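Local coordinates for protein vaginolysin (Gardnerella vaginalis, PDB 5IMY) that probably binds cholesterol in host membranes and lyses the cells by forming pores, at residues A[435-446]-A[457-466]. Numbering follows the deposited sequence.
Sequences GNVRNLRIKLVE and TVYDRSDLPL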
ATOM      1  N   GLY A 435       9.171  13.696   2.897  1.00 65.72           N
ATOM      2  CA  GLY A 435       8.290  14.266   1.893  1.00 64.21           C
ATOM      3  C   GLY A 435       6.878  13.713   1.912  1.00 62.23           C
ATOM      4  O   GLY A 435       6.007  14.270   1.233  1.00 61.83           O
ATOM      5  N   ASN A 436       6.627  12.647   2.673  1.00 61.21           N
ATOM      6  CA  ASN A 436       5.318  12.007   2.699  1.00 62.60           C
ATOM      7  C   ASN A 436       4.443  12.453   3.863  1.00 56.05           C
ATOM      8  O   ASN A 436       3.277  12.051   3.923  1.00 49.47           O
ATOM      9  CB  ASN A 436       5.477  10.480   2.742  1.00 57.46           C
ATOM     10  CG  ASN A 436       6.393  10.015   3.858  1.00 65.94           C
ATOM     11  OD1 ASN A 436       6.559  10.699   4.869  1.00 61.40           O
ATOM     12  ND2 ASN A 436       6.995   8.845   3.678  1.00 67.83           N
ATOM     13  N   VAL A 437       4.961  13.269   4.785  1.00 53.54           N
ATOM     14  CA  VAL A 437       4.131  13.733   5.887  1.00 50.96           C
ATOM     15  C   VAL A 437       3.008  14.602   5.332  1.00 43.51           C
ATOM     16  O   VAL A 437       3.156  15.270   4.301  1.00 41.88           O
ATOM     17  CB  VAL A 437       4.948  14.504   6.942  1.00 49.44           C
ATOM     18  CG1 VAL A 437       6.173  13.708   7.375  1.00 56.45           C
ATOM     19  CG2 VAL A 437       5.358  15.864   6.425  1.00 46.46           C
ATOM     20  N   ARG A 438       1.874  14.600   6.028  1.00 42.55           N
ATOM     21  CA  ARG A 438       0.692  15.323   5.587  1.00 43.04           C
ATOM     22  C   ARG A 438       0.153  16.175   6.728  1.00 39.56           C
ATOM     23  O   ARG A 438       0.451  15.943   7.902  1.00 39.03           O
ATOM     24  CB  ARG A 438      -0.404  14.364   5.098  1.00 49.69           C
ATOM     25  CG  ARG A 438       0.011  13.464   3.940  1.00 50.24           C
ATOM     26  CD  ARG A 438      -1.145  12.573   3.515  1.00 63.10           C
ATOM     27  NE  ARG A 438      -0.750  11.547   2.548  1.00 70.48           N
ATOM     28  CZ  ARG A 438      -0.918  11.632   1.229  1.00 84.48           C
ATOM     29  NH1 ARG A 438      -1.482  12.701   0.681  1.00 97.48           N
ATOM     30  NH2 ARG A 438      -0.520  10.635   0.449  1.00 87.57           N
ATOM     31  N   ASN A 439      -0.644  17.175   6.359  1.00 36.07           N
ATOM     32  CA  ASN A 439      -1.384  17.990   7.319  1.00 40.53           C
ATOM     33  C   ASN A 439      -0.458  18.573   8.387  1.00 40.04           C
ATOM     34  O   ASN A 439      -0.663  18.400   9.591  1.00 41.41           O
ATOM     35  CB  ASN A 439      -2.507  17.168   7.951  1.00 40.94           C
ATOM     36  CG  ASN A 439      -3.368  16.475   6.915  1.00 53.19           C
ATOM     37  OD1 ASN A 439      -3.920  17.117   6.021  1.00 53.11           O
ATOM     38  ND2 ASN A 439      -3.470  15.154   7.015  1.00 47.25           N
ATOM     39  N   LEU A 440       0.575  19.275   7.931  1.00 39.84           N
ATOM     40  CA  LEU A 440       1.493  19.941   8.844  1.00 43.68           C
ATOM     41  C   LEU A 440       0.773  21.051   9.605  1.00 45.42           C
ATOM     42  O   LEU A 440      -0.026  21.798   9.036  1.00 45.00           O
ATOM     43  CB  LEU A 440       2.683  20.512   8.069  1.00 42.72           C
ATOM     44  CG  LEU A 440       3.857  21.062   8.884  1.00 48.27           C
ATOM     45  CD1 LEU A 440       4.638  19.942   9.558  1.00 52.72           C
ATOM     46  CD2 LEU A 440       4.773  21.887   7.994  1.00 47.36           C
ATOM     47  N   ARG A 441       1.062  21.152  10.901  1.00 43.05           N
ATOM     48  CA  ARG A 441       0.432  22.125  11.786  1.00 47.41           C
ATOM     49  C   ARG A 441       1.511  22.914  12.513  1.00 41.02           C
ATOM     50  O   ARG A 441       2.563  22.364  12.849  1.00 34.27           O
ATOM     51  CB  ARG A 441      -0.480  21.431  12.800  1.00 45.24           C
ATOM     52  CG  ARG A 441      -1.925  21.884  12.751  1.00 48.88           C
ATOM     53  CD  ARG A 441      -2.815  20.966  13.574  1.00 46.64           C
ATOM     54  NE  ARG A 441      -4.071  20.681  12.884  1.00 50.40           N
ATOM     55  CZ  ARG A 441      -5.168  21.427  12.972  1.00 55.47           C
ATOM     56  NH1 ARG A 441      -5.185  22.517  13.728  1.00 63.08           N
ATOM     57  NH2 ARG A 441      -6.257  21.078  12.300  1.00 60.72           N
ATOM     58  N   ILE A 442       1.259  24.202  12.745  1.00 37.93           N
ATOM     59  CA  ILE A 442       2.230  25.070  13.413  1.00 45.86           C
ATOM     60  C   ILE A 442       1.482  26.119  14.228  1.00 45.01           C
ATOM     61  O   ILE A 442       0.593  26.803  13.711  1.00 42.83           O
ATOM     62  CB  ILE A 442       3.186  25.752  12.412  1.00 46.39           C
ATOM     63  CG1 ILE A 442       3.939  24.708  11.576  1.00 47.61           C
ATOM     64  CG2 ILE A 442       4.184  26.638  13.156  1.00 44.52           C
ATOM     65  CD1 ILE A 442       4.785  25.290  10.463  1.00 48.30           C
ATOM     66  N   LYS A 443       1.854  26.249  15.503  1.00 43.80           N
ATOM     67  CA  LYS A 443       1.312  27.268  16.395  1.00 51.15           C
ATOM     68  C   LYS A 443       2.444  27.786  17.274  1.00 45.08           C
ATOM     69  O   LYS A 443       3.316  27.013  17.682  1.00 41.47           O
ATOM     70  CB  LYS A 443       0.172  26.700  17.258  1.00 41.64           C
ATOM     71  CG  LYS A 443      -0.711  27.752  17.919  1.00 49.57           C
ATOM     72  CD  LYS A 443      -1.928  27.120  18.589  1.00 48.65           C
ATOM     73  CE  LYS A 443      -1.692  26.862  20.070  1.00 57.57           C
ATOM     74  NZ  LYS A 443      -2.711  25.944  20.656  1.00 60.63           N
ATOM     75  N   LEU A 444       2.433  29.092  17.565  1.00 53.28           N
ATOM     76  CA  LEU A 444       3.556  29.743  18.238  1.00 53.28           C
ATOM     77  C   LEU A 444       3.232  30.175  19.665  1.00 55.82           C
ATOM     78  O   LEU A 444       3.867  29.691  20.600  1.00 60.28           O
ATOM     79  CB  LEU A 444       4.030  30.947  17.407  1.00 51.56           C
ATOM     80  CG  LEU A 444       5.148  31.815  17.989  1.00 60.50           C
ATOM     81  CD1 LEU A 444       6.270  30.976  18.547  1.00 51.60           C
ATOM     82  CD2 LEU A 444       5.698  32.755  16.932  1.00 66.00           C
ATOM     83  N   VAL A 445       2.280  31.090  19.854  1.00 51.75           N
ATOM     84  CA  VAL A 445       1.891  31.622  21.164  1.00 58.18           C
ATOM     85  C   VAL A 445       3.082  32.207  21.923  1.00 52.81           C
ATOM     86  O   VAL A 445       4.210  31.713  21.821  1.00 48.45           O
ATOM     87  CB  VAL A 445       1.155  30.560  22.018  1.00 51.12           C
ATOM     88  CG1 VAL A 445       0.166  29.765  21.168  1.00 62.04           C
ATOM     89  CG2 VAL A 445       2.103  29.615  22.784  1.00 45.94           C
ATOM     90  N   GLU A 446       2.832  33.266  22.699  1.00 54.54           N
ATOM     91  CA  GLU A 446       3.871  33.976  23.434  1.00 51.61           C
ATOM     92  C   GLU A 446       3.390  34.276  24.847  1.00 51.60           C
ATOM     93  O   GLU A 446       2.197  34.485  25.080  1.00 50.87           O
ATOM     94  CB  GLU A 446       4.255  35.291  22.742  1.00 45.81           C
ATOM     95  CG  GLU A 446       3.106  36.295  22.628  1.00 54.38           C
ATOM     96  CD  GLU A 446       3.522  37.713  22.972  1.00 54.36           C
ATOM     97  OE1 GLU A 446       4.459  37.888  23.781  1.00 50.64           O
ATOM     98  OE2 GLU A 446       2.905  38.656  22.434  1.00 45.05           O
ATOM     99  N   THR A 457      -1.743  33.920  21.315  1.00 59.95           N
ATOM    100  CA  THR A 457      -1.461  33.173  20.095  1.00 56.31           C
ATOM    101  C   THR A 457      -0.929  34.102  19.012  1.00 53.91           C
ATOM    102  O   THR A 457      -1.620  35.031  18.582  1.00 56.16           O
ATOM    103  CB  THR A 457      -2.716  32.453  19.604  1.00 57.66           C
ATOM    104  OG1 THR A 457      -3.151  31.517  20.596  1.00 55.71           O
ATOM    105  CG2 THR A 457      -2.432  31.706  18.299  1.00 52.86           C
ATOM    106  N   VAL A 458       0.297  33.840  18.572  1.00 56.36           N
ATOM    107  CA  VAL A 458       0.849  34.396  17.343  1.00 54.73           C
ATOM    108  C   VAL A 458       0.874  33.272  16.318  1.00 60.49           C
ATOM    109  O   VAL A 458       1.283  32.150  16.637  1.00 65.56           O
ATOM    110  CB  VAL A 458       2.260  34.972  17.559  1.00 54.59           C
ATOM    111  CG1 VAL A 458       2.669  35.850  16.380  1.00 49.52           C
ATOM    112  CG2 VAL A 458       2.341  35.749  18.870  1.00 57.74           C
ATOM    113  N   TYR A 459       0.409  33.555  15.104  1.00 52.34           N
ATOM    114  CA  TYR A 459       0.530  32.605  14.002  1.00 62.16           C
ATOM    115  C   TYR A 459      -0.019  31.223  14.346  1.00 50.99           C
ATOM    116  O   TYR A 459       0.661  30.422  14.993  1.00 52.19           O
ATOM    117  CB  TYR A 459       2.000  32.483  13.588  1.00 54.68           C
ATOM    118  CG  TYR A 459       2.227  31.577  12.402  1.00 54.82           C
ATOM    119  CD1 TYR A 459       2.289  32.091  11.116  1.00 53.51           C
ATOM    120  CD2 TYR A 459       2.381  30.206  12.569  1.00 57.30           C
ATOM    121  CE1 TYR A 459       2.498  31.268  10.029  1.00 57.57           C
ATOM    122  CE2 TYR A 459       2.586  29.375  11.490  1.00 56.22           C
ATOM    123  CZ  TYR A 459       2.644  29.910  10.223  1.00 63.00           C
ATOM    124  OH  TYR A 459       2.852  29.079   9.150  1.00 55.17           O
ATOM    125  N   ASP A 460      -1.239  30.926  13.902  1.00 51.68           N
ATOM    126  CA  ASP A 460      -1.825  29.593  14.034  1.00 51.24           C
ATOM    127  C   ASP A 460      -2.297  29.156  12.654  1.00 50.21           C
ATOM    128  O   ASP A 460      -3.251  29.726  12.114  1.00 49.21           O
ATOM    129  CB  ASP A 460      -2.981  29.589  15.034  1.00 50.80           C
ATOM    130  CG  ASP A 460      -3.469  28.188  15.358  1.00 55.66           C
ATOM    131  OD1 ASP A 460      -3.046  27.234  14.674  1.00 60.52           O
ATOM    132  OD2 ASP A 460      -4.283  28.043  16.294  1.00 58.91           O
ATOM    133  N   ARG A 461      -1.636  28.149  12.085  1.00 53.77           N
ATOM    134  CA  ARG A 461      -1.951  27.685  10.741  1.00 55.55           C
ATOM    135  C   ARG A 461      -1.910  26.165  10.692  1.00 50.63           C
ATOM    136  O   ARG A 461      -1.118  25.522  11.386  1.00 49.14           O
ATOM    137  CB  ARG A 461      -0.984  28.275   9.706  1.00 56.23           C
ATOM    138  CG  ARG A 461      -1.621  29.358   8.849  1.00 50.44           C
ATOM    139  CD  ARG A 461      -0.600  30.330   8.282  1.00 61.19           C
ATOM    140  NE  ARG A 461      -0.078  29.908   6.986  1.00 70.18           N
ATOM    141  CZ  ARG A 461      -0.740  30.026   5.838  1.00 67.90           C
ATOM    142  NH1 ARG A 461      -1.962  30.543   5.820  1.00 71.12           N
ATOM    143  NH2 ARG A 461      -0.183  29.620   4.707  1.00 65.82           N
ATOM    144  N   SER A 462      -2.776  25.601   9.851  1.00 58.38           N
ATOM    145  CA  SER A 462      -2.945  24.159   9.742  1.00 51.50           C
ATOM    146  C   SER A 462      -3.099  23.782   8.276  1.00 58.44           C
ATOM    147  O   SER A 462      -3.197  24.643   7.397  1.00 53.18           O
ATOM    148  CB  SER A 462      -4.164  23.681  10.538  1.00 56.98           C
ATOM    149  OG  SER A 462      -5.353  24.268  10.037  1.00 51.35           O
ATOM    150  N   ASP A 463      -3.118  22.470   8.024  1.00 60.63           N
ATOM    151  CA  ASP A 463      -3.348  21.925   6.691  1.00 68.25           C
ATOM    152  C   ASP A 463      -2.582  22.693   5.620  1.00 62.20           C
ATOM    153  O   ASP A 463      -3.118  22.949   4.537  1.00 67.97           O
ATOM    154  CB  ASP A 463      -4.846  21.932   6.369  1.00 82.50           C
ATOM    155  CG  ASP A 463      -5.583  20.764   6.990  1.00 72.92           C
ATOM    156  OD1 ASP A 463      -5.081  19.624   6.893  1.00 71.88           O
ATOM    157  OD2 ASP A 463      -6.665  20.984   7.575  1.00 72.02           O
ATOM    158  N   LEU A 464      -1.301  23.071   5.911  1.00 65.91           N
ATOM    159  CA  LEU A 464      -0.596  23.871   4.919  1.00 71.72           C
ATOM    160  C   LEU A 464       0.420  23.019   4.165  1.00 70.98           C
ATOM    161  O   LEU A 464       1.046  22.129   4.752  1.00 67.01           O
ATOM    162  CB  LEU A 464       0.103  25.066   5.571  1.00 67.00           C
ATOM    163  CG  LEU A 464       1.420  24.915   6.335  1.00 65.94           C
ATOM    164  CD1 LEU A 464       1.928  26.303   6.700  1.00 64.11           C
ATOM    165  CD2 LEU A 464       1.273  24.072   7.587  1.00 62.19           C
ATOM    166  N   PRO A 465       0.597  23.284   2.869  1.00 69.86           N
ATOM    167  CA  PRO A 465       1.361  22.362   2.021  1.00 67.75           C
ATOM    168  C   PRO A 465       2.794  22.191   2.501  1.00 68.44           C
ATOM    169  O   PRO A 465       3.324  22.991   3.273  1.00 65.29           O
ATOM    170  CB  PRO A 465       1.316  23.032   0.642  1.00 71.79           C
ATOM    171  CG  PRO A 465       1.099  24.477   0.934  1.00 73.91           C
ATOM    172  CD  PRO A 465       0.222  24.512   2.147  1.00 72.59           C
ATOM    173  N   LEU A 466       3.422  21.119   2.020  1.00 66.95           N
ATOM    174  CA  LEU A 466       4.827  20.845   2.296  1.00 64.70           C
ATOM    175  C   LEU A 466       5.653  21.377   1.135  1.00 65.04           C
ATOM    176  O   LEU A 466       5.585  20.848   0.022  1.00 61.61           O
ATOM    177  CB  LEU A 466       5.077  19.354   2.497  1.00 52.99           C
ATOM    178  CG  LEU A 466       6.172  19.068   3.526  1.00 60.24           C
ATOM    179  CD1 LEU A 466       5.564  18.330   4.682  1.00 59.94           C
ATOM    180  CD2 LEU A 466       7.337  18.287   2.933  1.00 62.34           C
TER
HETATM  181  O   HOH W   1      -3.027  20.237   9.811  1.00 44.71           O
HETATM  182  O   HOH W   2      -4.400  28.270  20.640  1.00 55.40           O
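An antiparallel strand pair at the margin of a four-stranded sheet brings Ile442 opposite Arg461, the two forming an antiparallel hydrogen-bonded pair. Ile442 N donates to Arg461 O at 3.0 Å, and Arg461 N returns an almost straight bond to Ile442 O at 3.1 Å. Beyond this pair the ladder weakens: Leu444 N is shared between Tyr459 O and Val458 O, both bonds weak and bent. At the other end a water bridges the two corners, accepting from Asp463 N and donating weakly to Asn439 O. Within the C-terminal beta-sandwich domain of this cytolysin family, strand 440-443 lies between strands 395-403 and 460-464, the latter outermost in this chain.

Ile442, Leu440 and Leu464 are branched and apolar, suited to a buried face: Ile442 and Leu464 face strands 469-475 and 480-485 of the other sheet, and Leu440 packs on Trp398 of the adjacent strand. Tyr459 swings its ring out opposite the backbone N (chi1 -177°), which carries CE2 obliquely against the CG2 methyl of Ile442 (3.6 Å), and its hydroxyl reaches Glu485 by a hydrogen bond. Leu464 CD2 lies 3.9 Å from Leu440 CB.

The other face carries polar chains. Ser462 is small enough for its CB to sit over the centre of one face of the Arg441 guanidinium, 3.5 Å from CZ. Lys443 lays its aliphatic CD against Asp460 OD2 (3.4 Å), and the bend at chi3 (95°) turns the ammonium away, NZ being 5.1 Å from that oxygen. The ammonium donates instead to a water that is weakly bonded to Thr457 OG1, while Lys443 also makes a cation-pi contact with Tyr395.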